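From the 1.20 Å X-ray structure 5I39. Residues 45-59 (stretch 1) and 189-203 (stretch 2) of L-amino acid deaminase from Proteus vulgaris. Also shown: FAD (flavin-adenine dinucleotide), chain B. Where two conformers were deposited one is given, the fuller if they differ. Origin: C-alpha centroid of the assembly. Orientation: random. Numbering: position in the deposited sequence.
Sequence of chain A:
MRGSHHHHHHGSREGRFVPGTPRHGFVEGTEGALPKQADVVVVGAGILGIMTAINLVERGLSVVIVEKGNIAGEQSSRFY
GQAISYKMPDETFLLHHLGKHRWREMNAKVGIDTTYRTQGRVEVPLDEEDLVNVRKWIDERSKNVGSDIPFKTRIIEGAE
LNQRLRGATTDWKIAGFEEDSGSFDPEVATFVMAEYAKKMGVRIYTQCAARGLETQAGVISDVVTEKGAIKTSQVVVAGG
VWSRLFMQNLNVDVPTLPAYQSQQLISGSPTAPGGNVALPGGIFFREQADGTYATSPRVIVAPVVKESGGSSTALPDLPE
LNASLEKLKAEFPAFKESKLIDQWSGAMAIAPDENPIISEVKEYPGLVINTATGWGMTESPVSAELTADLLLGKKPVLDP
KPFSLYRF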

ATOM      1  N   ALA A  45      -2.230 -10.773   7.721  1.00  8.06           N
ATOM      2  CA  ALA A  45      -2.142 -11.140   6.302  1.00  8.20           C
ATOM      3  C   ALA A  45      -2.673 -10.026   5.392  1.00  7.95           C
ATOM      4  O   ALA A  45      -3.466 -10.267   4.476  1.00  8.52           O
ATOM      5  CB  ALA A  45      -2.873 -12.448   6.037  1.00  8.49           C
ATOM      6  N   GLY A  46      -2.230  -8.801   5.657  1.00  7.76           N
ATOM      7  CA  GLY A  46      -2.308  -7.722   4.675  1.00  7.80           C
ATOM      8  C   GLY A  46      -1.047  -7.730   3.832  1.00  7.52           C
ATOM      9  O   GLY A  46      -0.219  -8.644   3.921  1.00  7.75           O
ATOM     10  N   ILE A  47      -0.874  -6.690   3.026  1.00  7.27           N
ATOM     11  CA  ILE A  47       0.268  -6.631   2.123  1.00  7.43           C
ATOM     12  C   ILE A  47       1.599  -6.658   2.878  1.00  7.37           C
ATOM     13  O   ILE A  47       2.550  -7.263   2.413  1.00  7.72           O
ATOM     14  CB  ILE A  47       0.181  -5.412   1.169  1.00  7.36           C
ATOM     15  CG1 ILE A  47       1.145  -5.551  -0.019  1.00  7.44           C
ATOM     16  CG2 ILE A  47       0.417  -4.097   1.900  1.00  7.60           C
ATOM     17  CD1 ILE A  47       0.765  -6.630  -1.013  1.00  7.98           C
ATOM     18  N   LEU A  48       1.674  -6.009   4.033  1.00  7.46           N
ATOM     19  CA  LEU A  48       2.954  -5.928   4.724  1.00  7.84           C
ATOM     20  C   LEU A  48       3.354  -7.279   5.310  1.00  7.65           C
ATOM     21  O   LEU A  48       4.501  -7.703   5.155  1.00  7.84           O
ATOM     22  CB  LEU A  48       2.952  -4.806   5.759  1.00  7.74           C
ATOM     23  CG  LEU A  48       2.802  -3.400   5.149  1.00  8.05           C
ATOM     24  CD1 LEU A  48       2.926  -2.343   6.232  1.00  8.34           C
ATOM     25  CD2 LEU A  48       3.809  -3.108   4.044  1.00  8.57           C
ATOM     26  N   GLY A  49       2.416  -7.989   5.925  1.00  7.52           N
ATOM     27  CA  GLY A  49       2.706  -9.329   6.440  1.00  7.82           C
ATOM     28  C   GLY A  49       3.014 -10.322   5.330  1.00  7.69           C
ATOM     29  O   GLY A  49       3.961 -11.107   5.434  1.00  7.88           O
ATOM     30  N   ILE A  50       2.222 -10.278   4.260  1.00  7.63           N
ATOM     31  CA  ILE A  50       2.422 -11.172   3.123  1.00  7.76           C
ATOM     32  C   ILE A  50       3.780 -10.945   2.456  1.00  7.47           C
ATOM     33  O   ILE A  50       4.520 -11.904   2.205  1.00  7.82           O
ATOM     34  CB  ILE A  50       1.289 -11.013   2.088  1.00  8.19           C
ATOM     35  CG1 ILE A  50      -0.027 -11.568   2.650  1.00  8.54           C
ATOM     36  CG2 ILE A  50       1.622 -11.734   0.784  1.00  8.38           C
ATOM     37  CD1 ILE A  50      -1.259 -11.086   1.917  1.00  9.09           C
HETATM   38  N   MSE A  51       4.108  -9.688   2.164  1.00  7.44           N
HETATM   39  CA  MSE A  51       5.358  -9.381   1.460  0.55  7.43           C
HETATM   40  C   MSE A  51       6.550  -9.700   2.335  1.00  7.54           C
HETATM   41  O   MSE A  51       7.562 -10.214   1.846  1.00  7.57           O
HETATM   42  CB  MSE A  51       5.380  -7.931   0.980  0.55  7.60           C
HETATM   43  CG  MSE A  51       4.306  -7.642  -0.077  0.55  8.14           C
HETATM   44 SE   MSE A  51       4.429  -8.748  -1.689  0.44  9.02          SE
HETATM   45  CE  MSE A  51       6.106  -7.960  -2.344  0.55  9.66           C
ATOM     46  N   THR A  52       6.450  -9.422   3.635  1.00  7.32           N
ATOM     47  CA  THR A  52       7.531  -9.771   4.557  1.00  7.49           C
ATOM     48  C   THR A  52       7.722 -11.290   4.620  1.00  7.42           C
ATOM     49  O   THR A  52       8.853 -11.767   4.587  1.00  7.83           O
ATOM     50  CB  THR A  52       7.308  -9.176   5.958  1.00  7.81           C
ATOM     51  OG1 THR A  52       7.120  -7.760   5.851  1.00  7.95           O
ATOM     52  CG2 THR A  52       8.514  -9.414   6.839  1.00  8.33           C
ATOM     53  N   ALA A  53       6.624 -12.034   4.698  1.00  7.34           N
ATOM     54  CA  ALA A  53       6.681 -13.499   4.701  1.00  7.73           C
ATOM     55  C   ALA A  53       7.375 -14.054   3.459  1.00  7.80           C
ATOM     56  O   ALA A  53       8.224 -14.938   3.560  1.00  8.45           O
ATOM     57  CB  ALA A  53       5.284 -14.081   4.826  1.00  8.01           C
ATOM     58  N   ILE A  54       7.030 -13.522   2.291  1.00  7.84           N
ATOM     59  CA  ILE A  54       7.679 -13.934   1.048  1.00  8.06           C
ATOM     60  C   ILE A  54       9.193 -13.705   1.117  1.00  8.13           C
ATOM     61  O   ILE A  54       9.983 -14.579   0.750  1.00  8.72           O
ATOM     62  CB  ILE A  54       7.084 -13.182  -0.160  1.00  8.06           C
ATOM     63  CG1 ILE A  54       5.663 -13.684  -0.444  1.00  8.25           C
ATOM     64  CG2 ILE A  54       7.948 -13.351  -1.406  1.00  8.27           C
ATOM     65  CD1 ILE A  54       4.829 -12.742  -1.288  1.00  8.20           C
ATOM     66  N   ASN A  55       9.583 -12.523   1.581  1.00  7.95           N
ATOM     67  CA  ASN A  55      10.993 -12.182   1.692  1.00  8.51           C
ATOM     68  C   ASN A  55      11.743 -13.145   2.623  1.00  8.32           C
ATOM     69  O   ASN A  55      12.850 -13.584   2.315  1.00  8.75           O
ATOM     70  CB  ASN A  55      11.127 -10.736   2.164  1.00  8.84           C
ATOM     71  CG  ASN A  55      12.543 -10.209   2.056  1.00  9.58           C
ATOM     72  OD1 ASN A  55      13.376 -10.479   2.912  1.00  9.96           O
ATOM     73  ND2 ASN A  55      12.818  -9.442   1.008  1.00 11.34           N
ATOM     74  N   LEU A  56      11.118 -13.489   3.744  1.00  8.05           N
ATOM     75  CA  LEU A  56      11.724 -14.415   4.702  1.00  8.20           C
ATOM     76  C   LEU A  56      11.864 -15.841   4.168  1.00  8.50           C
ATOM     77  O   LEU A  56      12.887 -16.484   4.402  1.00  8.91           O
ATOM     78  CB  LEU A  56      10.926 -14.403   5.998  1.00  8.34           C
ATOM     79  CG  LEU A  56      11.039 -13.092   6.778  1.00  8.82           C
ATOM     80  CD1 LEU A  56       9.905 -12.982   7.780  1.00  9.48           C
ATOM     81  CD2 LEU A  56      12.384 -12.969   7.484  1.00  9.53           C
ATOM     82  N   VAL A  57      10.861 -16.332   3.442  1.00  8.47           N
ATOM     83  CA  VAL A  57      10.948 -17.672   2.853  1.00  9.40           C
ATOM     84  C   VAL A  57      12.086 -17.744   1.828  1.00  9.24           C
ATOM     85  O   VAL A  57      12.785 -18.753   1.744  1.00  9.91           O
ATOM     86  CB  VAL A  57       9.601 -18.125   2.247  1.00 10.41           C
ATOM     87  CG1 VAL A  57       9.758 -19.378   1.392  1.00 12.16           C
ATOM     88  CG2 VAL A  57       8.590 -18.373   3.353  1.00 10.79           C
ATOM     89  N   GLU A  58      12.305 -16.670   1.077  1.00  9.09           N
ATOM     90  CA  GLU A  58      13.441 -16.616   0.152  1.00  9.40           C
ATOM     91  C   GLU A  58      14.797 -16.739   0.849  1.00  9.52           C
ATOM     92  O   GLU A  58      15.762 -17.184   0.236  1.00 10.06           O
ATOM     93  CB  GLU A  58      13.406 -15.331  -0.657  1.00  9.78           C
ATOM     94  CG  GLU A  58      12.277 -15.303  -1.667  1.00 10.47           C
ATOM     95  CD  GLU A  58      12.092 -13.955  -2.322  1.00 12.19           C
ATOM     96  OE1 GLU A  58      12.653 -12.952  -1.830  1.00 13.58           O
ATOM     97  OE2 GLU A  58      11.366 -13.900  -3.337  1.00 13.20           O
ATOM     98  N   ARG A  59      14.858 -16.341   2.122  1.00  9.50           N
ATOM     99  CA  ARG A  59      16.052 -16.495   2.957  1.00 10.21           C
ATOM    100  C   ARG A  59      16.172 -17.867   3.637  1.00 11.10           C
ATOM    101  O   ARG A  59      17.087 -18.081   4.430  1.00 13.40           O
ATOM    102  CB  ARG A  59      16.088 -15.389   4.012  1.00 10.42           C
ATOM    103  CG  ARG A  59      16.059 -13.996   3.426  1.00 10.61           C
ATOM    104  CD  ARG A  59      16.189 -12.940   4.503  1.00 11.16           C
ATOM    105  NE  ARG A  59      15.802 -11.623   3.993  1.00 11.58           N
ATOM    106  CZ  ARG A  59      16.356 -10.450   4.317  1.00 11.09           C
ATOM    107  NH1 ARG A  59      17.390 -10.359   5.156  1.00 11.49           N
ATOM    108  NH2 ARG A  59      15.867  -9.340   3.776  1.00 11.53           N
ATOM    109  N   ALA A 189      -4.644  -7.179  -6.429  1.00  8.34           N
ATOM    110  CA  ALA A 189      -3.194  -7.201  -6.180  1.00  8.17           C
ATOM    111  C   ALA A 189      -2.764  -8.021  -4.963  1.00  7.96           C
ATOM    112  O   ALA A 189      -1.922  -8.908  -5.079  1.00  7.97           O
ATOM    113  CB  ALA A 189      -2.650  -5.786  -6.083  1.00  8.25           C
ATOM    114  N   THR A 190      -3.332  -7.728  -3.801  1.00  7.80           N
ATOM    115  CA  THR A 190      -2.890  -8.409  -2.581  1.00  7.99           C
ATOM    116  C   THR A 190      -3.317  -9.876  -2.580  1.00  8.07           C
ATOM    117  O   THR A 190      -2.633 -10.722  -2.009  1.00  8.32           O
ATOM    118  CB  THR A 190      -3.377  -7.681  -1.323  1.00  7.92           C
ATOM    119  OG1 THR A 190      -2.968  -6.316  -1.415  1.00  8.04           O
ATOM    120  CG2 THR A 190      -2.780  -8.293  -0.058  1.00  8.33           C
ATOM    121  N   PHE A 191      -4.429 -10.174  -3.243  1.00  8.27           N
ATOM    122  CA  PHE A 191      -4.912 -11.554  -3.350  1.00  8.56           C
ATOM    123  C   PHE A 191      -3.955 -12.401  -4.183  1.00  8.42           C
ATOM    124  O   PHE A 191      -3.642 -13.530  -3.808  1.00  8.76           O
ATOM    125  CB  PHE A 191      -6.336 -11.579  -3.905  1.00  8.89           C
ATOM    126  CG  PHE A 191      -7.301 -10.791  -3.063  1.00  9.25           C
ATOM    127  CD1 PHE A 191      -7.805 -11.319  -1.877  1.00  9.60           C
ATOM    128  CD2 PHE A 191      -7.658  -9.495  -3.421  1.00  9.56           C
ATOM    129  CE1 PHE A 191      -8.668 -10.578  -1.082  1.00 10.12           C
ATOM    130  CE2 PHE A 191      -8.515  -8.750  -2.629  1.00  9.96           C
ATOM    131  CZ  PHE A 191      -9.025  -9.293  -1.462  1.00 10.48           C
ATOM    132  N   VAL A 192      -3.468 -11.850  -5.289  1.00  8.46           N
ATOM    133  CA  VAL A 192      -2.439 -12.530  -6.078  1.00  8.32           C
ATOM    134  C   VAL A 192      -1.178 -12.755  -5.230  1.00  8.17           C
ATOM    135  O   VAL A 192      -0.592 -13.835  -5.260  1.00  8.36           O
ATOM    136  CB  VAL A 192      -2.137 -11.756  -7.382  1.00  8.49           C
ATOM    137  CG1 VAL A 192      -0.897 -12.292  -8.086  1.00  8.35           C
ATOM    138  CG2 VAL A 192      -3.337 -11.844  -8.319  1.00  8.76           C
HETATM  139  N   MSE A 193      -0.779 -11.751  -4.455  1.00  7.99           N
HETATM  140  CA  MSE A 193       0.416 -11.892  -3.614  1.00  8.06           C
HETATM  141  C   MSE A 193       0.221 -12.942  -2.541  1.00  7.97           C
HETATM  142  O   MSE A 193       1.150 -13.691  -2.243  1.00  8.04           O
HETATM  143  CB  MSE A 193       0.843 -10.571  -2.975  1.00  8.20           C
HETATM  144  CG  MSE A 193       1.229  -9.457  -3.952  1.00  9.35           C
HETATM  145 SE   MSE A 193       2.391 -10.046  -5.428  1.00 11.31          SE
HETATM  146  CE  MSE A 193       3.825 -10.958  -4.447  1.00 11.14           C
ATOM    147  N   ALA A 194      -0.977 -13.021  -1.961  1.00  7.98           N
ATOM    148  CA  ALA A 194      -1.267 -14.046  -0.949  1.00  8.39           C
ATOM    149  C   ALA A 194      -1.213 -15.466  -1.513  1.00  8.59           C
ATOM    150  O   ALA A 194      -0.659 -16.364  -0.875  1.00  8.76           O
ATOM    151  CB  ALA A 194      -2.619 -13.799  -0.310  1.00  8.40           C
ATOM    152  N   GLU A 195      -1.794 -15.675  -2.691  1.00  8.87           N
ATOM    153  CA  GLU A 195      -1.749 -16.994  -3.332  0.50  9.47           C
ATOM    154  C   GLU A 195      -0.307 -17.380  -3.652  1.00  9.11           C
ATOM    155  O   GLU A 195       0.086 -18.534  -3.483  1.00  9.59           O
ATOM    156  CB  GLU A 195      -2.599 -17.033  -4.603  0.50 10.60           C
ATOM    157  CG  GLU A 195      -4.094 -17.083  -4.359  0.50 12.55           C
ATOM    158  CD  GLU A 195      -4.559 -18.356  -3.687  0.50 14.49           C
ATOM    159  OE1 GLU A 195      -3.730 -19.082  -3.100  0.50 16.25           O
ATOM    160  OE2 GLU A 195      -5.773 -18.625  -3.747  0.50 16.60           O
ATOM    161  N   TYR A 196       0.475 -16.408  -4.108  1.00  8.59           N
ATOM    162  CA  TYR A 196       1.889 -16.630  -4.373  1.00  8.55           C
ATOM    163  C   TYR A 196       2.639 -17.006  -3.091  1.00  8.37           C
ATOM    164  O   TYR A 196       3.418 -17.956  -3.087  1.00  8.59           O
ATOM    165  CB  TYR A 196       2.495 -15.393  -5.024  1.00  8.61           C
ATOM    166  CG  TYR A 196       3.987 -15.461  -5.249  1.00  8.59           C
ATOM    167  CD1 TYR A 196       4.535 -16.263  -6.250  1.00  8.68           C
ATOM    168  CD2 TYR A 196       4.853 -14.703  -4.469  1.00  8.77           C
ATOM    169  CE1 TYR A 196       5.907 -16.305  -6.464  1.00  8.61           C
ATOM    170  CE2 TYR A 196       6.221 -14.735  -4.669  1.00  8.76           C
ATOM    171  CZ  TYR A 196       6.748 -15.533  -5.665  1.00  8.59           C
ATOM    172  OH  TYR A 196       8.116 -15.536  -5.842  1.00  8.86           O
ATOM    173  N   ALA A 197       2.372 -16.289  -2.002  1.00  8.18           N
ATOM    174  CA  ALA A 197       2.984 -16.617  -0.715  1.00  8.35           C
ATOM    175  C   ALA A 197       2.670 -18.058  -0.306  1.00  8.51           C
ATOM    176  O   ALA A 197       3.566 -18.795   0.116  1.00  8.99           O
ATOM    177  CB  ALA A 197       2.518 -15.647   0.356  1.00  8.51           C
ATOM    178  N   LYS A 198       1.408 -18.461  -0.445  1.00  8.71           N
ATOM    179  CA  LYS A 198       1.016 -19.846  -0.161  1.00  9.21           C
ATOM    180  C   LYS A 198       1.762 -20.838  -1.052  1.00  9.22           C
ATOM    181  O   LYS A 198       2.248 -21.867  -0.574  1.00  9.87           O
ATOM    182  CB  LYS A 198      -0.490 -20.039  -0.318  1.00  9.84           C
ATOM    183  CG  LYS A 198      -1.322 -19.363   0.761  1.00 10.51           C
ATOM    184  CD  LYS A 198      -2.806 -19.377   0.430  1.00 12.04           C
ATOM    185  CE  LYS A 198      -3.406 -20.776   0.478  1.00 14.03           C
ATOM    186  NZ  LYS A 198      -4.784 -20.792  -0.075  1.00 16.41           N
ATOM    187  N   LYS A 199       1.872 -20.525  -2.338  1.00  9.41           N
ATOM    188  CA  LYS A 199       2.616 -21.367  -3.267  1.00  9.63           C
ATOM    189  C   LYS A 199       4.091 -21.510  -2.866  1.00  9.85           C
ATOM    190  O   LYS A 199       4.680 -22.581  -3.020  1.00 10.50           O
ATOM    191  CB  LYS A 199       2.495 -20.811  -4.679  1.00 10.19           C
ATOM    192  CG  LYS A 199       3.124 -21.695  -5.741  1.00 11.52           C
ATOM    193  CD  LYS A 199       3.005 -21.068  -7.115  1.00 13.20           C
ATOM    194  CE  LYS A 199       3.942 -21.741  -8.108  1.00 14.25           C
ATOM    195  NZ  LYS A 199       3.674 -23.197  -8.277  1.00 16.99           N
HETATM  196  N   MSE A 200       4.670 -20.431  -2.337  1.00  9.57           N
HETATM  197  CA  MSE A 200       6.056 -20.445  -1.850  1.00  9.75           C
HETATM  198  C   MSE A 200       6.223 -21.151  -0.517  1.00 10.44           C
HETATM  199  O   MSE A 200       7.350 -21.311  -0.049  1.00 11.76           O
HETATM  200  CB  MSE A 200       6.589 -19.012  -1.731  1.00 10.15           C
HETATM  201  CG  MSE A 200       6.646 -18.233  -3.049  1.00 10.86           C
HETATM  202 SE   MSE A 200       7.804 -19.079  -4.388  1.00 13.28          SE
HETATM  203  CE  MSE A 200       6.418 -20.055  -5.377  1.00 13.08           C
ATOM    204  N   GLY A 201       5.126 -21.580   0.104  1.00 10.09           N
ATOM    205  CA  GLY A 201       5.171 -22.368   1.336  1.00 10.70           C
ATOM    206  C   GLY A 201       4.852 -21.590   2.598  1.00 10.60           C
ATOM    207  O   GLY A 201       4.916 -22.150   3.690  1.00 11.06           O
ATOM    208  N   VAL A 202       4.498 -20.311   2.472  1.00 10.10           N
ATOM    209  CA  VAL A 202       4.000 -19.565   3.625  1.00  9.73           C
ATOM    210  C   VAL A 202       2.651 -20.175   3.996  1.00 10.01           C
ATOM    211  O   VAL A 202       1.797 -20.351   3.133  1.00 10.72           O
ATOM    212  CB  VAL A 202       3.805 -18.064   3.327  1.00  9.45           C
ATOM    213  CG1 VAL A 202       3.287 -17.340   4.565  1.00  9.32           C
ATOM    214  CG2 VAL A 202       5.105 -17.427   2.855  1.00  9.54           C
ATOM    215  N   ARG A 203       2.467 -20.522   5.265  1.00  9.83           N
ATOM    216  CA  ARG A 203       1.181 -21.035   5.727  1.00 10.22           C
ATOM    217  C   ARG A 203       0.441 -19.912   6.438  1.00 10.00           C
ATOM    218  O   ARG A 203       1.014 -19.231   7.286  1.00 10.89           O
ATOM    219  CB  ARG A 203       1.378 -22.275   6.593  1.00 11.11           C
ATOM    220  CG  ARG A 203       1.932 -23.429   5.763  1.00 12.23           C
ATOM    221  CD  ARG A 203       1.987 -24.739   6.520  1.00 13.72           C
ATOM    222  NE  ARG A 203       3.050 -24.757   7.519  1.00 14.86           N
ATOM    223  CZ  ARG A 203       3.293 -25.775   8.346  1.00 16.94           C
ATOM    224  NH1 ARG A 203       2.542 -26.875   8.314  1.00 18.19           N
ATOM    225  NH2 ARG A 203       4.291 -25.691   9.220  1.00 19.36           N
TER
HETATM  226  PA  FAD B 501      -3.851  -4.378   6.478  1.00  8.44           P
HETATM  227  O1A FAD B 501      -5.010  -3.659   7.178  1.00  9.40           O
HETATM  228  O2A FAD B 501      -4.087  -4.654   5.005  1.00  8.55           O
HETATM  229  O5B FAD B 501      -3.552  -5.794   7.137  1.00  8.65           O
HETATM  230  C5B FAD B 501      -3.330  -5.968   8.529  1.00  9.00           C
HETATM  231  C4B FAD B 501      -3.960  -7.304   8.878  1.00  9.26           C
HETATM  232  O4B FAD B 501      -3.628  -7.629  10.243  1.00  9.35           O
HETATM  233  C3B FAD B 501      -5.487  -7.257   8.789  1.00  9.27           C
HETATM  234  O3B FAD B 501      -5.941  -8.190   7.810  1.00  9.19           O
HETATM  235  C2B FAD B 501      -5.920  -7.586  10.226  1.00  9.48           C
HETATM  236  O2B FAD B 501      -7.150  -8.332  10.297  1.00  9.44           O
HETATM  237  C1B FAD B 501      -4.723  -8.347  10.769  1.00  9.50           C
HETATM  238  N9A FAD B 501      -4.569  -8.333  12.227  1.00  9.61           N
HETATM  239  C8A FAD B 501      -4.573  -7.276  13.014  1.00  9.95           C
HETATM  240  N7A FAD B 501      -4.344  -7.607  14.302  1.00 10.19           N
HETATM  241  C5A FAD B 501      -4.201  -8.925  14.294  1.00  9.81           C
HETATM  242  C6A FAD B 501      -3.947  -9.949  15.304  1.00  9.91           C
HETATM  243  N6A FAD B 501      -3.807  -9.607  16.601  1.00 10.37           N
HETATM  244  N1A FAD B 501      -3.850 -11.234  14.913  1.00  9.86           N
HETATM  245  C2A FAD B 501      -3.964 -11.587  13.626  1.00  9.92           C
HETATM  246  N3A FAD B 501      -4.220 -10.714  12.644  1.00  9.89           N
HETATM  247  C4A FAD B 501      -4.333  -9.412  12.937  1.00  9.75           C
HETATM  248  N1  FAD B 501      -1.260   2.832  -0.424  1.00  9.02           N
HETATM  249  C2  FAD B 501      -0.680   3.036  -1.611  1.00  8.86           C
HETATM  250  O2  FAD B 501       0.504   2.679  -1.750  1.00  8.78           O
HETATM  251  N3  FAD B 501      -1.359   3.619  -2.629  1.00  8.78           N
HETATM  252  C4  FAD B 501      -2.620   4.056  -2.540  1.00  8.97           C
HETATM  253  O4  FAD B 501      -3.187   4.554  -3.502  1.00  8.91           O
HETATM  254  C4X FAD B 501      -3.325   3.891  -1.262  1.00  9.35           C
HETATM  255  N5  FAD B 501      -4.588   4.345  -1.039  1.00  9.57           N
HETATM  256  C5X FAD B 501      -5.232   4.004   0.083  1.00  9.73           C
HETATM  257  C6  FAD B 501      -6.594   4.267   0.245  1.00  9.99           C
HETATM  258  C7  FAD B 501      -7.293   3.865   1.379  1.00  9.97           C
HETATM  259  C7M FAD B 501      -8.778   4.117   1.503  1.00 10.31           C
HETATM  260  C8  FAD B 501      -6.582   3.159   2.455  1.00 10.07           C
HETATM  261  C8M FAD B 501      -7.297   2.668   3.691  1.00 10.78           C
HETATM  262  C9  FAD B 501      -5.215   2.915   2.305  1.00  9.78           C
HETATM  263  C9A FAD B 501      -4.516   3.312   1.171  1.00  9.36           C
HETATM  264  N10 FAD B 501      -3.145   3.068   1.024  1.00  9.06           N
HETATM  265  C10 FAD B 501      -2.528   3.227  -0.215  1.00  9.12           C
HETATM  266  C1' FAD B 501      -2.371   2.467   2.092  1.00  8.82           C
HETATM  267  C2' FAD B 501      -2.278   0.984   2.019  1.00  8.75           C
HETATM  268  O2' FAD B 501      -3.548   0.459   1.645  1.00  8.78           O
HETATM  269  C3' FAD B 501      -1.846   0.494   3.397  1.00  8.58           C
HETATM  270  O3' FAD B 501      -0.679   1.216   3.872  1.00  8.36           O
HETATM  271  C4' FAD B 501      -1.508  -0.978   3.426  1.00  8.46           C
HETATM  272  O4' FAD B 501      -2.574  -1.743   2.832  1.00  8.40           O
HETATM  273  C5' FAD B 501      -1.294  -1.424   4.861  1.00  8.42           C
HETATM  274  O5' FAD B 501      -1.038  -2.828   4.815  1.00  8.18           O
HETATM  275  P   FAD B 501      -1.005  -3.657   6.206  1.00  8.24           P
HETATM  276  O1P FAD B 501      -0.653  -5.071   5.854  1.00  8.32           O
HETATM  277  O2P FAD B 501      -0.182  -2.898   7.225  1.00  8.60           O
HETATM  278  O3P FAD B 501      -2.526  -3.509   6.757  1.00  8.52           O
HETATM  279  O   HOH W   1       9.659 -16.057  -3.652  1.00 13.06           O

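Two helices, 9.6 Å apart at closest approach and inclined at 32°, pack here through apolar side chains, with no direct hydrogen bond between the stretches. At the centre, knobs fit into holes in both directions. Ile50 sits among Thr190, Met193, Ala194 and Ala197; its CD1 lies 3.8 Å from Ala194 CB, and its CG2 4.0 Å from Ala197 CB. The small alanines leave room for this branched side chain and let the backbones come close. In return, Met193, a selenomethionine, enters the hole formed by Ile47, Ile50, Met51 and Ile54. Its flexible chain folds through three m rotamers, bringing CE 3.6 Å from SE of Met51, also selenomethionine, and 3.8 Å from Ile54 CD1.

Toward the C-terminal ends, Gly201 takes a positive phi, which suits glycine, in a Schellman motif that ends the second helix. The chain then turns so that Val202 points back: its CG1 meets Ala53 CB at 3.8 Å, and its CG2 meets Val57 CG2 at 3.6 Å.

The polar edge lies beyond Ile54, whose CD1 touches the Tyr196 ring edge at CD2 (3.7 Å). Glu58 OE2 and Tyr196 OH, 4.4 Å apart, are bridged by a water that donates to OE2 (2.8 Å) and hydrogen-bonds to OH (2.7 Å).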